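PDB 4B6M: tubulin-specific chaperone, putative from Trypanosoma brucei, which probably binds alpha-tubulin and microtubule plus ends as tubulin-binding cofactor B, of which this chain is the CAP-Gly domain. Local coordinates for residues G9-C14 / E41-V46; S22-G27 / R57-Q62. All blocks are in the same frame, centred on the assembly; numbering follows the deposited sequence. Where two conformers were deposited one is given.

Contact 1: G9-C14 / E41-V46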
# COMPACT_ATOMS: atom_id res chain seq x y z
N GLY A 9 -4.26 -5.31 6.90
CA GLY A 9 -4.74 -4.64 8.09
C GLY A 9 -3.60 -4.01 8.86
O GLY A 9 -3.83 -3.16 9.72
N ASP A 10 -2.37 -4.37 8.55
CA ASP A 10 -1.22 -3.74 9.23
C ASP A 10 -1.14 -2.25 8.95
O ASP A 10 -1.44 -1.81 7.83
CB ASP A 10 0.11 -4.37 8.78
CG ASP A 10 0.39 -5.67 9.45
OD1 ASP A 10 -0.32 -6.02 10.42
OD2 ASP A 10 1.33 -6.35 9.00
N ARG A 11 -0.72 -1.46 9.94
CA ARG A 11 -0.36 -0.07 9.69
C ARG A 11 1.10 0.04 9.32
O ARG A 11 1.93 -0.77 9.79
CB ARG A 11 -0.69 0.82 10.91
CG ARG A 11 -2.21 0.89 11.16
CD ARG A 11 -2.88 1.83 10.15
NE ARG A 11 -2.45 3.20 10.35
CZ ARG A 11 -2.81 4.23 9.59
NH1 ARG A 11 -3.59 4.04 8.54
NH2 ARG A 11 -2.35 5.46 9.87
N CYS A 12 1.44 1.03 8.51
CA CYS A 12 2.79 1.13 7.96
C CYS A 12 3.24 2.53 7.61
O CYS A 12 2.42 3.43 7.40
CB CYS A 12 2.91 0.18 6.75
SG CYS A 12 1.79 0.58 5.37
N LEU A 13 4.56 2.70 7.56
CA LEU A 13 5.18 3.85 6.93
C LEU A 13 5.94 3.30 5.76
O LEU A 13 6.69 2.33 5.90
CB LEU A 13 6.19 4.54 7.87
CG LEU A 13 5.68 5.38 9.04
CD1 LEU A 13 6.88 5.87 9.86
CD2 LEU A 13 4.84 6.56 8.58
N CYS A 14 5.76 3.94 4.62
CA CYS A 14 6.29 3.46 3.35
C CYS A 14 7.24 4.44 2.70
O CYS A 14 6.96 5.64 2.62
CB CYS A 14 5.14 3.24 2.37
SG CYS A 14 3.94 2.02 2.90
N GLU A 41 -3.19 1.41 1.20
CA GLU A 41 -4.03 2.59 1.12
C GLU A 41 -3.46 3.64 2.05
O GLU A 41 -3.41 3.46 3.29
CB GLU A 41 -5.47 2.27 1.51
CG GLU A 41 -6.35 3.50 1.48
CD GLU A 41 -7.79 3.20 1.84
OE1 GLU A 41 -8.13 2.01 2.07
OE2 GLU A 41 -8.57 4.15 1.90
N PHE A 42 -3.02 4.74 1.47
CA PHE A 42 -2.44 5.82 2.25
C PHE A 42 -3.50 6.68 2.91
O PHE A 42 -4.65 6.76 2.43
CB PHE A 42 -1.52 6.66 1.37
CG PHE A 42 -0.36 5.88 0.84
CD1 PHE A 42 0.70 5.57 1.69
CD2 PHE A 42 -0.33 5.41 -0.47
CE1 PHE A 42 1.77 4.82 1.24
CE2 PHE A 42 0.76 4.68 -0.94
CZ PHE A 42 1.81 4.37 -0.07
N ASP A 43 -3.11 7.31 4.02
CA ASP A 43 -4.00 8.23 4.70
C ASP A 43 -4.21 9.51 3.91
O ASP A 43 -5.31 10.07 3.92
CB ASP A 43 -3.44 8.58 6.07
CG ASP A 43 -3.49 7.42 7.05
OD1 ASP A 43 -3.87 6.29 6.69
OD2 ASP A 43 -3.10 7.65 8.21
N GLU A 44 -3.16 9.94 3.21
CA GLU A 44 -3.10 11.17 2.44
C GLU A 44 -2.97 10.80 0.96
O GLU A 44 -2.58 9.68 0.63
CB GLU A 44 -1.93 12.02 2.93
CG GLU A 44 -2.08 12.28 4.43
CD GLU A 44 -1.24 13.42 5.01
OE1 GLU A 44 -0.69 14.23 4.26
OE2 GLU A 44 -1.20 13.50 6.26
N PRO A 45 -3.30 11.73 0.06
CA PRO A 45 -3.32 11.34 -1.35
C PRO A 45 -1.92 11.36 -1.99
O PRO A 45 -1.63 12.12 -2.94
CB PRO A 45 -4.31 12.33 -1.98
CG PRO A 45 -4.26 13.52 -1.05
CD PRO A 45 -4.09 12.95 0.32
N VAL A 46 -1.07 10.46 -1.48
CA VAL A 46 0.34 10.33 -1.86
C VAL A 46 0.62 9.02 -2.60
O VAL A 46 1.78 8.66 -2.86
CB VAL A 46 1.28 10.50 -0.64
CG1 VAL A 46 1.24 11.94 -0.10
CG2 VAL A 46 1.01 9.44 0.44
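Cys14 and Phe42 make the buried end of this contact, Arg11 and Asp43 the more exposed end. At the buried end Cys14 CB lies 3.9 Å from Phe42 CE1, in the plane of the ring and at its edge. The sulfur of Cys14 adds an oblique sulfur-aromatic contact, with SG 5.1 Å from the centroid of the Phe42 ring. Val74 and Leu69 pack against Cys14, and Leu69 also touches Phe42, so this end belongs to the apolar interior.

Strands 11-14 and 36-42 are not neighbours in the sheet. Strand 19-26 runs between them, antiparallel to both, in the strongly bent small beta fold of the CAP-Gly domain, which belongs to the SH3-like group. The side chains therefore meet across an intervening strand, and Leu20 of that strand touches both Arg11 and Asp43.

At the partly exposed end the contact is polar, and made by one salt bridge. Arg11 grips Asp43 end-on with two nitrogens. NH1 of Arg11 reaches OD1 of Asp43 at 2.9 Å, on its syn lone pair. NH2 of Arg11 reaches OD2 of Asp43 at 2.8 Å, with a nearly straight N-H...O angle of 179°. The guanidinium and carboxylate planes are only 21° apart. The Arg11 chain bends at chi2 and chi3, which carries its guanidinium to the carboxylate although its first bond does not aim there. Arg11 NE also bonds Phe79 O, and NH1 bonds Ser22 OG. With partners at NE, NH1 and NH2, rotation of the guanidinium is probably restricted.

Contact 2: S22-G27 / R57-Q62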
# COMPACT_ATOMS: atom_id res chain seq x y z
N SER A 22 -2.36 1.89 5.43
CA SER A 22 -2.84 0.58 5.86
C SER A 22 -2.61 -0.41 4.75
O SER A 22 -2.93 -0.11 3.59
CB SER A 22 -4.34 0.65 6.15
OG SER A 22 -4.59 1.53 7.25
N VAL A 23 -2.10 -1.58 5.10
CA VAL A 23 -1.92 -2.67 4.13
C VAL A 23 -3.28 -3.26 3.74
O VAL A 23 -4.03 -3.77 4.58
CB VAL A 23 -1.02 -3.78 4.69
CG1 VAL A 23 -0.91 -4.95 3.72
CG2 VAL A 23 0.37 -3.20 5.01
N ARG A 24 -3.58 -3.21 2.44
CA ARG A 24 -4.84 -3.73 1.91
C ARG A 24 -4.69 -5.04 1.12
O ARG A 24 -5.68 -5.72 0.86
CB ARG A 24 -5.46 -2.69 0.99
CG ARG A 24 -5.84 -1.40 1.67
CD ARG A 24 -6.66 -1.64 2.92
NE ARG A 24 -7.21 -0.38 3.39
CZ ARG A 24 -7.60 -0.14 4.64
NH1 ARG A 24 -7.51 -1.09 5.57
NH2 ARG A 24 -8.09 1.04 4.96
N PHE A 25 -3.47 -5.40 0.76
CA PHE A 25 -3.21 -6.54 -0.11
C PHE A 25 -1.76 -6.97 0.07
O PHE A 25 -0.90 -6.12 0.20
CB PHE A 25 -3.43 -6.14 -1.58
CG PHE A 25 -2.98 -7.18 -2.57
CD1 PHE A 25 -3.79 -8.27 -2.85
CD2 PHE A 25 -1.75 -7.07 -3.21
CE1 PHE A 25 -3.38 -9.25 -3.76
CE2 PHE A 25 -1.33 -8.04 -4.11
CZ PHE A 25 -2.15 -9.14 -4.39
N VAL A 26 -1.53 -8.28 0.09
CA VAL A 26 -0.19 -8.86 0.00
C VAL A 26 -0.23 -10.07 -0.91
O VAL A 26 -1.02 -11.01 -0.69
CB VAL A 26 0.34 -9.30 1.40
CG1 VAL A 26 1.76 -9.83 1.28
CG2 VAL A 26 0.24 -8.17 2.41
N GLY A 27 0.59 -10.08 -1.95
CA GLY A 27 0.58 -11.19 -2.89
C GLY A 27 1.28 -10.90 -4.19
O GLY A 27 1.87 -9.84 -4.37
N ARG A 57 -8.95 -4.03 -10.92
CA ARG A 57 -8.89 -3.74 -9.49
C ARG A 57 -8.24 -4.90 -8.75
O ARG A 57 -8.51 -6.07 -9.06
CB ARG A 57 -10.27 -3.40 -8.90
CG ARG A 57 -10.19 -2.98 -7.44
CD ARG A 57 -11.26 -2.00 -7.04
NE ARG A 57 -11.24 -0.74 -7.80
CZ ARG A 57 -10.42 0.28 -7.55
NH1 ARG A 57 -9.53 0.20 -6.55
NH2 ARG A 57 -10.49 1.38 -8.29
N VAL A 58 -7.37 -4.56 -7.82
CA VAL A 58 -6.79 -5.55 -6.92
C VAL A 58 -7.36 -5.38 -5.53
O VAL A 58 -7.79 -6.36 -4.90
CB VAL A 58 -5.24 -5.52 -6.91
CG1 VAL A 58 -4.70 -6.56 -5.91
CG2 VAL A 58 -4.69 -5.81 -8.29
N PHE A 59 -7.38 -4.14 -5.04
CA PHE A 59 -8.01 -3.80 -3.77
C PHE A 59 -8.83 -2.53 -3.89
O PHE A 59 -8.52 -1.64 -4.70
CB PHE A 59 -6.98 -3.74 -2.61
CG PHE A 59 -5.96 -2.63 -2.74
CD1 PHE A 59 -4.79 -2.86 -3.44
CD2 PHE A 59 -6.15 -1.40 -2.10
CE1 PHE A 59 -3.82 -1.86 -3.56
CE2 PHE A 59 -5.19 -0.38 -2.21
CZ PHE A 59 -4.02 -0.63 -2.93
N GLN A 60 -9.89 -2.45 -3.08
CA GLN A 60 -10.75 -1.28 -3.03
C GLN A 60 -9.94 -0.09 -2.55
O GLN A 60 -9.25 -0.20 -1.54
CB GLN A 60 -11.91 -1.54 -2.08
CG GLN A 60 -13.01 -0.49 -2.10
CD GLN A 60 -14.18 -0.89 -1.24
OE1 GLN A 60 -14.02 -1.20 -0.06
NE2 GLN A 60 -15.38 -0.89 -1.82
N CYS A 61 -10.02 1.02 -3.28
CA CYS A 61 -9.27 2.22 -2.97
C CYS A 61 -9.67 3.36 -3.87
O CYS A 61 -10.09 3.14 -5.02
CB CYS A 61 -7.77 1.94 -3.13
SG CYS A 61 -6.67 3.24 -2.53
N GLN A 62 -9.54 4.57 -3.37
CA GLN A 62 -9.88 5.73 -4.14
C GLN A 62 -8.66 6.35 -4.83
O GLN A 62 -7.53 6.15 -4.39
CB GLN A 62 -10.66 6.68 -3.25
CG GLN A 62 -11.92 5.98 -2.75
CD GLN A 62 -12.62 6.73 -1.65
OE1 GLN A 62 -12.10 7.73 -1.16
NE2 GLN A 62 -13.80 6.26 -1.26
O HOH W 1 -7.10 -6.71 -1.61
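Val58 and Phe25 meet through a CH-pi contact. Val58 CG1 sits over the middle of one ring face, 3.6 Å from the Phe25 centroid and 11° off the ring normal. The methyl touches the whole ring rather than one edge. CG of Phe25 stands anti to its backbone N (chi1 171°), which turns the ring toward segment 57-62.

Apolar packing continues at Phe59. Its CD2 lies 3.4 Å from Arg24 CB, and on the other side of the ring's first carbon its CD1 lies 4.0 Å from Phe25 CB. Both approaches to the ring are oblique. The Arg24 and Phe59 side chains cross at about a right angle. Phe68 meets Phe59 edge-to-face. Arg24 and Phe25 both face Gly39, forming a classic beta bulge in strand 19-26.

The polar contacts are sparse. One water donates to Arg24 O at 3.0 Å and, weakly, to Val58 O at 3.4 Å. No direct hydrogen bond joins the two segments. Within 57-62, Arg57 NH1 donates to Phe59 O at 2.8 Å and also bonds Asp50 O, just before strand 52-53. Asp50 belongs to a GKGDG stretch resembling the CAP-Gly signature, which in relatives lines the groove for acidic-aromatic tails such as that of alpha-tubulin. The charged end of Arg24 turns away to a salt bridge with Glu41, while Ser22 CB lies over one face of its guanidinium.

The loop that follows strand 56-57 is thus held against strand 19-26 mainly by apolar contacts: Arg24 packs with CB and CG, while its guanidinium pairs with Glu41.

Contacts 1 and 2 have centres 11 Å apart and share strand 19-26, which supplies 22-27 to contact 2 and pairs with both strands of contact 1. Backbone pairing joins 9-14 to 22-27: Gly9 N is 2.8 Å from Val23 O, and Asp10 O is 2.8 Å from Val23 N, both probable hydrogen bonds. Segment 41-46 meets 57-62 by packing, with Glu41 CG 4.0 Å from Cys61 SG. The segments of the two contacts alternate along the chain. A formic acid molecule, probably from crystallisation, lies about 4 Å from the Arg11 side chain.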